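Local coordinates for protein response regulator ChrA (Corynebacterium diphtheriae, PDB 4YN8) that serves as the response regulator of a haem-sensing two-component system, with a magnesium-binding receiver domain and a LuxR-type helix-turn-helix domain that probably binds DNA, at residues 12-18 and 35-39; 53-57 and 84-88. The protein carries 1 engineered substitution. All coordinates share one frame; numbering follows the deposited sequence. Where two conformers were deposited one is given.

Contact 1. Residues 12-18 and 35-39. With MG (magnesium ion), chain F; SO4 (sulfate ion), chain C.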
loop_
_atom_site.group_PDB
_atom_site.type_symbol
_atom_site.label_atom_id
_atom_site.label_comp_id
_atom_site.label_asym_id
_atom_site.label_seq_id
_atom_site.Cartn_x
_atom_site.Cartn_y
_atom_site.Cartn_z
ATOM N N ASP A 12 -15.234 -6.979 5.478
ATOM C CA ASP A 12 -14.434 -6.119 6.357
ATOM C C ASP A 12 -14.259 -6.887 7.647
ATOM O O ASP A 12 -15.236 -7.435 8.169
ATOM C CB ASP A 12 -15.196 -4.803 6.622
ATOM C CG ASP A 12 -14.387 -3.767 7.378
ATOM O OD1 ASP A 12 -13.512 -4.076 8.230
ATOM O OD2 ASP A 12 -14.671 -2.584 7.080
ATOM N N ASP A 13 -13.051 -6.860 8.184
ATOM C CA ASP A 13 -12.761 -7.599 9.422
ATOM C C ASP A 13 -13.262 -6.909 10.673
ATOM O O ASP A 13 -13.220 -7.509 11.788
ATOM C CB ASP A 13 -11.275 -7.826 9.566
ATOM C CG ASP A 13 -10.938 -8.789 10.706
ATOM O OD1 ASP A 13 -11.586 -9.855 10.798
ATOM O OD2 ASP A 13 -10.022 -8.452 11.476
ATOM N N HIS A 14 -13.689 -5.669 10.526
ATOM C CA HIS A 14 -14.138 -4.823 11.644
ATOM C C HIS A 14 -15.602 -4.603 11.641
ATOM O O HIS A 14 -16.094 -3.765 10.908
ATOM C CB HIS A 14 -13.334 -3.507 11.611
ATOM C CG HIS A 14 -11.881 -3.754 11.553
ATOM N ND1 HIS A 14 -11.147 -3.741 10.368
ATOM C CD2 HIS A 14 -11.053 -4.203 12.506
ATOM C CE1 HIS A 14 -9.914 -4.130 10.640
ATOM N NE2 HIS A 14 -9.848 -4.434 11.924
ATOM N N PRO A 15 -16.358 -5.398 12.450
ATOM C CA PRO A 15 -17.857 -5.384 12.325
ATOM C C PRO A 15 -18.487 -4.030 12.643
ATOM O O PRO A 15 -19.513 -3.672 12.077
ATOM C CB PRO A 15 -18.296 -6.442 13.341
ATOM C CG PRO A 15 -17.154 -6.562 14.257
ATOM C CD PRO A 15 -15.913 -6.405 13.446
ATOM N N VAL A 16 -17.839 -3.237 13.476
ATOM C CA VAL A 16 -18.388 -1.905 13.793
ATOM C C VAL A 16 -18.320 -0.978 12.568
ATOM O O VAL A 16 -19.277 -0.238 12.276
ATOM C CB VAL A 16 -17.657 -1.256 14.967
ATOM C CG1 VAL A 16 -18.094 0.169 15.131
ATOM C CG2 VAL A 16 -17.929 -1.984 16.269
ATOM N N VAL A 17 -17.227 -1.070 11.813
ATOM C CA VAL A 17 -17.130 -0.315 10.552
ATOM C C VAL A 17 -18.024 -0.940 9.469
ATOM O O VAL A 17 -18.718 -0.234 8.732
ATOM C CB VAL A 17 -15.675 -0.287 10.097
ATOM C CG1 VAL A 17 -15.510 0.431 8.738
ATOM C CG2 VAL A 17 -14.785 0.312 11.184
ATOM N N ARG A 18 -17.998 -2.267 9.366
ATOM C CA ARG A 18 -18.801 -2.972 8.374
ATOM C C ARG A 18 -20.302 -2.637 8.491
ATOM O O ARG A 18 -20.993 -2.413 7.503
ATOM C CB ARG A 18 -18.554 -4.484 8.451
ATOM C CG ARG A 18 -19.019 -5.205 7.177
ATOM C CD ARG A 18 -18.653 -6.671 7.180
ATOM N NE ARG A 18 -19.420 -7.409 8.173
ATOM C CZ ARG A 18 -18.955 -8.085 9.208
ATOM N NH1 ARG A 18 -17.678 -8.231 9.475
ATOM N NH2 ARG A 18 -19.844 -8.672 10.009
ATOM N N ALA A 35 -24.756 -10.469 1.365
ATOM C CA ALA A 35 -23.752 -11.333 2.024
ATOM C C ALA A 35 -22.719 -10.443 2.703
ATOM O O ALA A 35 -22.425 -9.350 2.199
ATOM C CB ALA A 35 -23.068 -12.241 1.022
ATOM N N GLU A 36 -22.187 -10.916 3.824
ATOM C CA GLU A 36 -21.068 -10.240 4.500
ATOM C C GLU A 36 -20.021 -11.243 4.891
ATOM O O GLU A 36 -20.348 -12.413 5.206
ATOM C CB GLU A 36 -21.593 -9.574 5.758
ATOM C CG GLU A 36 -22.438 -8.352 5.489
ATOM C CD GLU A 36 -22.976 -7.753 6.784
ATOM O OE1 GLU A 36 -22.186 -7.156 7.585
ATOM O OE2 GLU A 36 -24.196 -7.865 6.995
ATOM N N ALA A 37 -18.767 -10.835 4.952
ATOM C CA ALA A 37 -17.737 -11.700 5.442
ATOM C C ALA A 37 -16.720 -10.876 6.202
ATOM O O ALA A 37 -16.696 -9.651 6.029
ATOM C CB ALA A 37 -17.050 -12.443 4.307
ATOM N N SER A 38 -15.896 -11.548 6.990
ATOM C CA SER A 38 -14.853 -10.858 7.769
ATOM C C SER A 38 -13.422 -11.021 7.180
ATOM O O SER A 38 -12.440 -10.422 7.676
ATOM C CB SER A 38 -14.988 -11.264 9.211
ATOM O OG SER A 38 -14.604 -12.570 9.292
ATOM N N ASP A 39 -13.299 -11.829 6.120
ATOM C CA ASP A 39 -12.078 -11.903 5.323
ATOM C C ASP A 39 -12.401 -12.524 3.962
ATOM O O ASP A 39 -13.541 -12.820 3.693
ATOM C CB ASP A 39 -10.994 -12.697 6.039
ATOM C CG ASP A 39 -11.392 -14.108 6.306
ATOM O OD1 ASP A 39 -11.584 -14.888 5.335
ATOM O OD2 ASP A 39 -11.403 -14.424 7.522
HETATM MG MG MG F . -11.626 -3.099 8.119
HETATM S S SO4 C . -17.815 -10.638 12.546
HETATM O O1 SO4 C . -17.396 -10.670 13.955
HETATM O O2 SO4 C . -16.811 -9.815 11.772
HETATM O O3 SO4 C . -17.794 -12.020 12.018
HETATM O O4 SO4 C . -19.190 -10.077 12.457
HETATM O O HOH W 1 -9.862 -2.171 8.020
HETATM O O HOH W 2 -11.024 -5.069 7.361
HETATM O O HOH W 3 -12.910 -1.572 8.622
#

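Contact 2. Residues 53-57 and 84-88. With MG (magnesium ion), chain F; SO4 (sulfate ion), chain B.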
loop_
_atom_site.group_PDB
_atom_site.type_symbol
_atom_site.label_atom_id
_atom_site.label_comp_id
_atom_site.label_asym_id
_atom_site.label_seq_id
_atom_site.Cartn_x
_atom_site.Cartn_y
_atom_site.Cartn_z
ATOM N N THR A 53 -14.877 -4.538 -0.632
ATOM C CA THR A 53 -13.940 -5.073 0.363
ATOM C C THR A 53 -12.951 -4.020 0.868
ATOM O O THR A 53 -12.654 -3.120 0.152
ATOM C CB THR A 53 -13.126 -6.278 -0.195
ATOM O OG1 THR A 53 -12.350 -6.897 0.882
ATOM C CG2 THR A 53 -12.188 -5.916 -1.279
ATOM N N ASP A 54 -12.641 -4.181 2.161
ATOM C CA ASP A 54 -11.499 -3.679 2.933
ATOM C C ASP A 54 -10.162 -4.194 2.414
ATOM O O ASP A 54 -10.122 -5.224 1.728
ATOM C CB ASP A 54 -11.734 -4.420 4.338
ATOM C CG ASP A 54 -11.150 -3.769 5.464
ATOM O OD1 ASP A 54 -11.605 -2.646 5.879
ATOM O OD2 ASP A 54 -10.274 -4.417 6.058
ATOM N N ILE A 55 -9.033 -3.567 2.807
ATOM C CA ILE A 55 -7.729 -4.133 2.534
ATOM C C ILE A 55 -7.230 -5.026 3.692
ATOM O O ILE A 55 -6.967 -6.220 3.493
ATOM C CB ILE A 55 -6.663 -3.037 2.256
ATOM C CG1 ILE A 55 -7.123 -2.090 1.169
ATOM C CG2 ILE A 55 -5.315 -3.674 2.022
ATOM C CD1 ILE A 55 -6.195 -0.900 0.992
ATOM N N GLN A 56 -7.146 -4.468 4.896
ATOM C CA GLN A 56 -6.520 -5.103 6.070
ATOM C C GLN A 56 -7.375 -6.153 6.720
ATOM O O GLN A 56 -8.221 -5.807 7.480
ATOM C CB GLN A 56 -6.317 -4.023 7.148
ATOM C CG GLN A 56 -5.503 -2.858 6.684
ATOM C CD GLN A 56 -5.114 -1.959 7.836
ATOM O OE1 GLN A 56 -5.708 -0.878 8.061
ATOM N NE2 GLN A 56 -4.141 -2.427 8.598
ATOM N N MET A 57 -7.161 -7.439 6.427
ATOM C CA MET A 57 -7.942 -8.501 7.082
ATOM C C MET A 57 -7.025 -9.703 7.272
ATOM O O MET A 57 -6.233 -10.022 6.387
ATOM C CB MET A 57 -9.104 -8.976 6.192
ATOM C CG MET A 57 -10.005 -7.850 5.796
ATOM S SD MET A 57 -11.421 -8.223 4.751
ATOM C CE MET A 57 -10.591 -8.698 3.266
ATOM N N ASP A 84 -5.511 7.575 5.504
ATOM C CA ASP A 84 -4.379 7.397 6.394
ATOM C C ASP A 84 -4.170 5.966 6.776
ATOM O O ASP A 84 -3.592 5.631 7.826
ATOM C CB ASP A 84 -4.515 8.256 7.662
ATOM C CG ASP A 84 -5.762 7.922 8.494
ATOM O OD1 ASP A 84 -6.703 7.177 8.013
ATOM O OD2 ASP A 84 -5.788 8.465 9.620
ATOM N N THR A 85 -4.584 5.037 5.890
ATOM C CA THR A 85 -4.520 3.661 6.238
ATOM C C THR A 85 -3.082 3.193 6.476
ATOM O O THR A 85 -2.129 3.685 5.843
ATOM C CB THR A 85 -5.126 2.736 5.119
ATOM O OG1 THR A 85 -5.152 1.372 5.600
ATOM C CG2 THR A 85 -4.390 2.935 3.799
ATOM N N GLU A 86 -2.932 2.273 7.386
ATOM C CA GLU A 86 -1.655 1.621 7.568
ATOM C C GLU A 86 -1.468 0.409 6.647
ATOM O O GLU A 86 -0.363 -0.121 6.566
ATOM C CB GLU A 86 -1.473 1.195 8.999
ATOM C CG GLU A 86 -1.182 2.425 9.852
ATOM C CD GLU A 86 -0.946 2.111 11.313
ATOM O OE1 GLU A 86 -1.299 1.012 11.803
ATOM O OE2 GLU A 86 -0.418 3.007 11.983
ATOM N N ALA A 87 -2.504 0.027 5.914
ATOM C CA ALA A 87 -2.411 -1.070 4.958
ATOM C C ALA A 87 -1.495 -0.749 3.773
ATOM O O ALA A 87 -1.134 0.404 3.553
ATOM C CB ALA A 87 -3.768 -1.398 4.424
ATOM N N ASP A 88 -1.227 -1.770 2.960
ATOM C CA ASP A 88 -0.369 -1.620 1.802
ATOM C C ASP A 88 -1.183 -1.099 0.635
ATOM O O ASP A 88 -1.663 -1.868 -0.242
ATOM C CB ASP A 88 0.284 -2.938 1.417
ATOM C CG ASP A 88 1.463 -2.754 0.489
ATOM O OD1 ASP A 88 1.617 -1.704 -0.171
ATOM O OD2 ASP A 88 2.232 -3.716 0.421
HETATM MG MG MG F . -11.626 -3.099 8.119
HETATM S S SO4 B . -8.295 -0.526 5.230
HETATM O O1 SO4 B . -9.132 0.569 5.751
HETATM O O2 SO4 B . -6.895 -0.253 5.561
HETATM O O3 SO4 B . -8.577 -1.894 5.734
HETATM O O4 SO4 B . -8.431 -0.610 3.707
HETATM O O HOH W 1 -9.862 -2.171 8.020
HETATM O O HOH W 4 -5.127 1.775 9.199
HETATM O O HOH W 2 -11.024 -5.069 7.361
HETATM O O HOH W 3 -12.910 -1.572 8.622
#

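Contact 1. Residues 12-18 and 35-39
The backbone N of D12 donates a 3.1 Å hydrogen bond to the carbonyl O of A37, and the two chains come closest at D13 and S38, with CA atoms 4.2 Å apart. This is the C-terminal end of the strand pair in a beta-alpha-beta unit of the CheY-like receiver fold: strand 6-11 runs into the loop that carries the metal ligands, helix 15-26 follows, and strand 31-37 lies parallel to strand 6-11, at the edge of the sheet. Beyond the last backbone bond the pairing gives way to a softer contact, in which CA-H of S38 points at the carbonyl O of D12.

R18, on the first turn of the helix, does most of the side-chain work. Its chain leaves with CG anti to the backbone N (chi1 -162°) and bends at chi3, which turns the guanidinium back toward the strand end. NE then forms a salt bridge with OE1 of E36, 2.8 Å away and nearly straight; OE1 is approached on its anti side, and the guanidinium and carboxylate planes stand 63° apart. NH1 grips the carbonyl O of D12 at 2.9 Å, so one flat group ties helix, loop and strand together. Its remaining edge holds a sulfate, probably from the crystallisation liquor, NH1 bonding to O2 and NH2 to O4, while CB of S38 packs against O2 from the strand side.

At the metal, D12 and H14 are ligands of the magnesium ion, whose protein ligands are completed by D54. OD1 of D12 binds the metal at 2.1 Å and also accepts from the backbone N of H14, closing an Asx turn at the helix start. H14 coordinates the same ion through ND1, at 2.4 Å.

Contact 2. Residues 53-57 and 84-88
Q56 and A87 bring together two loops at the C-terminal edge of the parallel sheet in the CheY-like receiver fold, one following strand 50-53 and the other following strand 77-81. Between them sits a second sulfate, probably of the same origin, close to the magnesium ion bound by D54.

The Q56 side chain runs past this sulfate from one loop to the other. CB lies 3.4 Å from sulfate O3, the oxygen that also accepts from the backbone N of Q56. With CG anti to the carbonyl carbon (chi1 -57°), the chain heads for the second loop. There CG is modelled 3.2 Å from CB of A87, an unusually short approach that rests on one of two conformers, so its tightness is doubtful. At the tip, OE1 lies 3.4 Å from OG1 of T85, and a water joins it to the second loop by donating to OE1 and accepting from the backbone N of E86.

Alongside Q56, CG2 of I55 packs against the A87 methyl at 3.7 Å. The T85 hydroxyl donates to sulfate O2, though the modelled distance from OG1 to O2, 2.4 Å, is too short to be taken literally; it also closes an ST turn by accepting from the backbone N of A87, 3.0 Å from OG1.

The two contacts, their centres about 13 Å apart, share one magnesium ion with three protein ligands and three waters. In the modelled conformer of D54, its OD1 lies 3.3 Å from OD2 of D12, and both carboxylates bind the same ion. K103 donates hydrogen bonds from NZ to D54 OD1 and to the sulfate of contact 2, which thus sits beside the metal, in a placement consistent with a phosphoryl group's position in receiver domains. The sulfate of contact 1 is a separate ion, held by R18. Away from the metal, M57 joins the loops: its SD packs 3.8 Å from the O of S38.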